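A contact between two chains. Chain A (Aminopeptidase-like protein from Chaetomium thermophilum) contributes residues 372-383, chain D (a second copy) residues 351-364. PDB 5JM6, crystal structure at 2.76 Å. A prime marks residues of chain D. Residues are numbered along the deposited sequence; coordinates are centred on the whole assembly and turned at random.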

# COMPACT_ATOMS: atom_id res chain seq x y z
N PRO A 372 -64.32 28.09 22.27
CA PRO A 372 -62.97 28.62 22.52
C PRO A 372 -61.93 27.88 21.69
O PRO A 372 -62.03 26.66 21.52
N PHE A 373 -60.97 28.62 21.15
CA PHE A 373 -59.85 27.99 20.47
C PHE A 373 -58.70 27.83 21.44
O PHE A 373 -58.40 28.73 22.22
N GLY A 374 -58.04 26.67 21.39
CA GLY A 374 -56.89 26.42 22.24
C GLY A 374 -56.31 25.04 22.04
O GLY A 374 -56.73 24.30 21.15
N PRO A 375 -55.31 24.69 22.85
CA PRO A 375 -54.77 23.33 22.79
C PRO A 375 -55.79 22.36 23.34
O PRO A 375 -56.33 22.58 24.43
N GLY A 376 -56.08 21.29 22.63
CA GLY A 376 -57.09 20.38 23.11
C GLY A 376 -58.46 20.57 22.49
O GLY A 376 -59.34 19.76 22.75
N ILE A 377 -58.69 21.67 21.78
CA ILE A 377 -59.58 21.58 20.63
C ILE A 377 -58.68 21.19 19.45
O ILE A 377 -59.04 20.34 18.64
N LEU A 378 -57.51 21.82 19.40
CA LEU A 378 -56.42 21.34 18.56
C LEU A 378 -55.76 20.20 19.31
O LEU A 378 -55.31 20.36 20.44
N GLY A 379 -55.68 19.05 18.66
CA GLY A 379 -55.17 17.84 19.27
C GLY A 379 -56.27 16.84 19.55
O GLY A 379 -56.03 15.64 19.50
N GLN A 380 -57.50 17.32 19.77
CA GLN A 380 -58.65 16.46 19.54
C GLN A 380 -58.73 16.32 18.03
O GLN A 380 -58.98 15.24 17.50
N THR A 381 -58.48 17.43 17.35
CA THR A 381 -58.40 17.44 15.89
C THR A 381 -57.27 16.54 15.41
O THR A 381 -57.48 15.67 14.58
N TYR A 382 -56.07 16.76 15.95
CA TYR A 382 -54.91 15.97 15.54
C TYR A 382 -55.12 14.48 15.82
O TYR A 382 -54.73 13.63 15.02
N ALA A 383 -55.77 14.16 16.94
CA ALA A 383 -56.01 12.77 17.32
C ALA A 383 -56.98 12.06 16.37
O ALA A 383 -57.00 10.83 16.31
N GLY D 351 -41.22 15.28 19.40
CA GLY D 351 -42.58 15.43 18.96
C GLY D 351 -43.43 16.33 19.82
O GLY D 351 -43.03 16.81 20.88
N ASN D 352 -44.64 16.54 19.33
CA ASN D 352 -45.67 17.35 19.93
C ASN D 352 -46.03 16.89 21.36
O ASN D 352 -46.38 17.71 22.21
N PHE D 353 -45.85 15.59 21.64
CA PHE D 353 -46.53 14.91 22.75
C PHE D 353 -46.47 15.59 24.12
O PHE D 353 -47.52 15.89 24.70
N LEU D 354 -45.28 15.83 24.65
CA LEU D 354 -45.20 16.43 25.99
C LEU D 354 -45.62 17.91 26.03
O LEU D 354 -46.31 18.32 26.95
N PRO D 355 -45.17 18.72 25.05
CA PRO D 355 -45.64 20.12 25.09
C PRO D 355 -47.16 20.30 25.00
O PRO D 355 -47.70 21.07 25.79
N ILE D 356 -47.84 19.62 24.08
CA ILE D 356 -49.28 19.84 23.94
C ILE D 356 -50.03 19.32 25.16
O ILE D 356 -51.06 19.87 25.54
N THR D 357 -49.51 18.27 25.79
CA THR D 357 -50.14 17.73 26.98
C THR D 357 -50.06 18.76 28.09
O THR D 357 -51.04 19.01 28.79
N ILE D 358 -48.90 19.39 28.23
CA ILE D 358 -48.74 20.43 29.24
C ILE D 358 -49.66 21.62 28.95
O ILE D 358 -50.30 22.14 29.87
N GLU D 359 -49.74 22.02 27.69
CA GLU D 359 -50.60 23.14 27.33
C GLU D 359 -52.07 22.82 27.60
O GLU D 359 -52.83 23.69 28.03
N ARG D 360 -52.46 21.57 27.36
CA ARG D 360 -53.81 21.12 27.66
C ARG D 360 -54.13 21.17 29.14
O ARG D 360 -55.20 21.63 29.55
N ILE D 361 -53.20 20.67 29.95
CA ILE D 361 -53.37 20.68 31.40
C ILE D 361 -53.51 22.12 31.89
O ILE D 361 -54.43 22.44 32.64
N LEU D 362 -52.61 22.98 31.44
CA LEU D 362 -52.62 24.38 31.85
C LEU D 362 -53.90 25.10 31.41
O LEU D 362 -54.48 25.86 32.18
N GLU D 363 -54.34 24.85 30.18
CA GLU D 363 -55.57 25.46 29.69
C GLU D 363 -56.78 24.96 30.46
O GLU D 363 -57.76 25.69 30.63
N SER D 364 -56.71 23.72 30.93
CA SER D 364 -57.81 23.16 31.70
C SER D 364 -57.98 23.90 33.02
O SER D 364 -59.08 24.31 33.37

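A glycine-rich loop of chain A lies against one side of a helix of chain D, and the rule of the contact is that the helix brings long side chains while the loop answers with the Pro375 ring and a good deal of backbone. The loop opens with little to offer: Pro372 stays out of contact range, and Phe373, chi1 t, directs its CA-to-CB bond away from the helix.

Gly374 begins the real contact. Its CA lies 3.5 Å from Glu363′ OE2, and a CB here would point toward the helix and fall 2.1 Å from that same OE2, so the carboxylate occupies the space a side chain would need. Pro375 is the loop's main side-chain contribution and has the largest covered area of either stretch. Its ring, C-gamma endo, points toward the helix and sits over the Glu359′ turn, with Pro375 CG 3.6 Å from Glu359′ O and 3.8 Å from Glu359′ CB. The far end of Glu359′ (m, t) is near the ring too, its OE1 passing 3.9 Å from Pro375 CB. Glu363′ (t, t) reaches in one helical turn further on: its OE2 is 3.5 Å from Pro375 CD, while its OE1 comes within 2.6 Å of Pro375 O, a polar approach whose protonation the model leaves open.

At Gly376 the CA lies 3.4 Å from Arg360′ CD and over one face of the guanidinium. A CB would clash at 2.7 Å from Arg360′ CD, and the backbone angles call for glycine on their own account. Arg360′ leaves its helix sideways with chi1 m and chi2 and chi3 between wells, and its chain runs along the loop: CG is 3.8 Å from Pro375 O, and farther out NH2 lies 3.6 Å from Gly379 O. Both terminal nitrogens are hydrogen-bonded elsewhere in the structure.

Ile377 turns away. Leu378 (t, p) starts sideways, and its closest contact is through backbone, Leu378 O lying 3.8 Å from Ile356′ CD1. The extended t, t rotamer of Ile356′ brings that methyl in, with Ile356′ CD1 also 4.2 Å from Gly379 CA. Gly379 is a second position, after Gly376, where the backbone angles by themselves call for glycine, and a CB would be tight against Ile356′ CD1 at 3.1 Å.

Gln380 (m, t) folds back on its own loop, its NE2 donating a very short 2.4 Å hydrogen bond to Gly376 O. Separately, Gln380 CG passes 4.0 Å from Arg360′ NH1. Tyr382, chi1 m, points toward the start of the chain D stretch, where its CD2 meets Asn352′ ND2 at 4.0 Å, closing the contact.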

# COMPACT_ATOMS: atom_id res chain seq x y z
CB PRO A 372 -62.77 28.37 24.02
CG PRO A 372 -63.69 27.25 24.34
CD PRO A 372 -64.89 27.44 23.46
CB PHE A 373 -59.40 28.80 19.26
CG PHE A 373 -58.14 28.28 18.63
CD1 PHE A 373 -58.18 27.27 17.69
CD2 PHE A 373 -56.90 28.79 19.01
CE1 PHE A 373 -57.02 26.78 17.12
CE2 PHE A 373 -55.74 28.30 18.45
CZ PHE A 373 -55.80 27.30 17.50
CB PRO A 375 -53.52 23.41 23.67
CG PRO A 375 -53.88 24.44 24.70
CD PRO A 375 -54.79 25.44 24.01
CB ILE A 377 -60.40 22.87 20.35
CG1 ILE A 377 -61.44 22.59 19.26
CG2 ILE A 377 -59.53 24.04 19.93
CD1 ILE A 377 -62.26 21.35 19.50
CB LEU A 378 -55.41 22.45 18.27
CG LEU A 378 -54.25 22.07 17.35
CD1 LEU A 378 -54.69 22.04 15.90
CD2 LEU A 378 -53.06 23.01 17.54
CB GLN A 380 -59.94 17.05 20.11
CG GLN A 380 -60.03 17.06 21.62
CD GLN A 380 -61.39 17.49 22.12
OE1 GLN A 380 -62.40 16.86 21.80
NE2 GLN A 380 -61.43 18.57 22.89
CB THR A 381 -58.18 18.87 15.35
OG1 THR A 381 -59.24 19.72 15.79
CG2 THR A 381 -58.15 18.86 13.83
CB TYR A 382 -53.64 16.48 16.24
CG TYR A 382 -53.10 17.78 15.67
CD1 TYR A 382 -53.28 18.10 14.33
CD2 TYR A 382 -52.40 18.68 16.47
CE1 TYR A 382 -52.78 19.28 13.80
CE2 TYR A 382 -51.89 19.86 15.95
CZ TYR A 382 -52.09 20.15 14.61
OH TYR A 382 -51.59 21.33 14.09
CB ALA A 383 -56.51 12.68 18.75
CB ASN D 352 -46.86 17.30 18.96
CG ASN D 352 -48.07 18.06 19.44
OD1 ASN D 352 -48.06 18.65 20.49
ND2 ASN D 352 -49.11 18.06 18.62
CB PHE D 353 -45.97 13.48 22.90
CG PHE D 353 -46.78 12.59 23.82
CD1 PHE D 353 -48.14 12.78 23.96
CD2 PHE D 353 -46.17 11.58 24.55
CE1 PHE D 353 -48.89 11.97 24.79
CE2 PHE D 353 -46.92 10.77 25.39
CZ PHE D 353 -48.28 10.96 25.52
CB LEU D 354 -43.80 16.25 26.59
CG LEU D 354 -43.60 16.92 27.94
CD1 LEU D 354 -44.53 16.35 29.01
CD2 LEU D 354 -42.15 16.82 28.38
CB PRO D 355 -44.95 20.74 23.87
CG PRO D 355 -43.67 19.99 23.78
CD PRO D 355 -44.03 18.57 24.12
CB ILE D 356 -49.86 19.18 22.68
CG1 ILE D 356 -51.20 19.79 22.31
CG2 ILE D 356 -49.97 17.66 22.83
CD1 ILE D 356 -51.61 19.51 20.88
CB THR D 357 -49.50 16.40 27.43
OG1 THR D 357 -49.78 15.38 26.46
CG2 THR D 357 -50.06 15.97 28.77
CB ILE D 358 -47.28 20.91 29.32
CG1 ILE D 358 -46.40 19.78 29.87
CG2 ILE D 358 -47.17 22.15 30.20
CD1 ILE D 358 -45.12 20.24 30.52
CB GLU D 359 -50.41 23.52 25.86
CG GLU D 359 -49.00 24.03 25.55
CD GLU D 359 -48.82 24.44 24.11
OE1 GLU D 359 -49.84 24.61 23.40
OE2 GLU D 359 -47.66 24.59 23.67
CB ARG D 360 -54.02 19.70 27.15
CG ARG D 360 -54.31 19.57 25.69
CD ARG D 360 -55.49 18.65 25.56
NE ARG D 360 -55.37 17.70 24.47
CZ ARG D 360 -56.34 16.87 24.12
NH1 ARG D 360 -57.50 16.90 24.77
NH2 ARG D 360 -56.16 16.02 23.12
CB ILE D 361 -52.20 19.98 32.11
CG1 ILE D 361 -52.11 18.52 31.66
CG2 ILE D 361 -52.35 20.06 33.61
CD1 ILE D 361 -50.79 17.85 31.98
CB LEU D 362 -51.40 25.11 31.30
CG LEU D 362 -51.37 26.62 31.54
CD1 LEU D 362 -51.49 26.94 33.02
CD2 LEU D 362 -50.10 27.22 30.98
CB GLU D 363 -55.76 25.19 28.19
CG GLU D 363 -57.06 25.75 27.64
CD GLU D 363 -57.55 24.99 26.43
OE1 GLU D 363 -57.55 23.75 26.47
OE2 GLU D 363 -57.96 25.64 25.44
CB SER D 364 -57.59 21.67 31.95
OG SER D 364 -58.70 21.11 32.63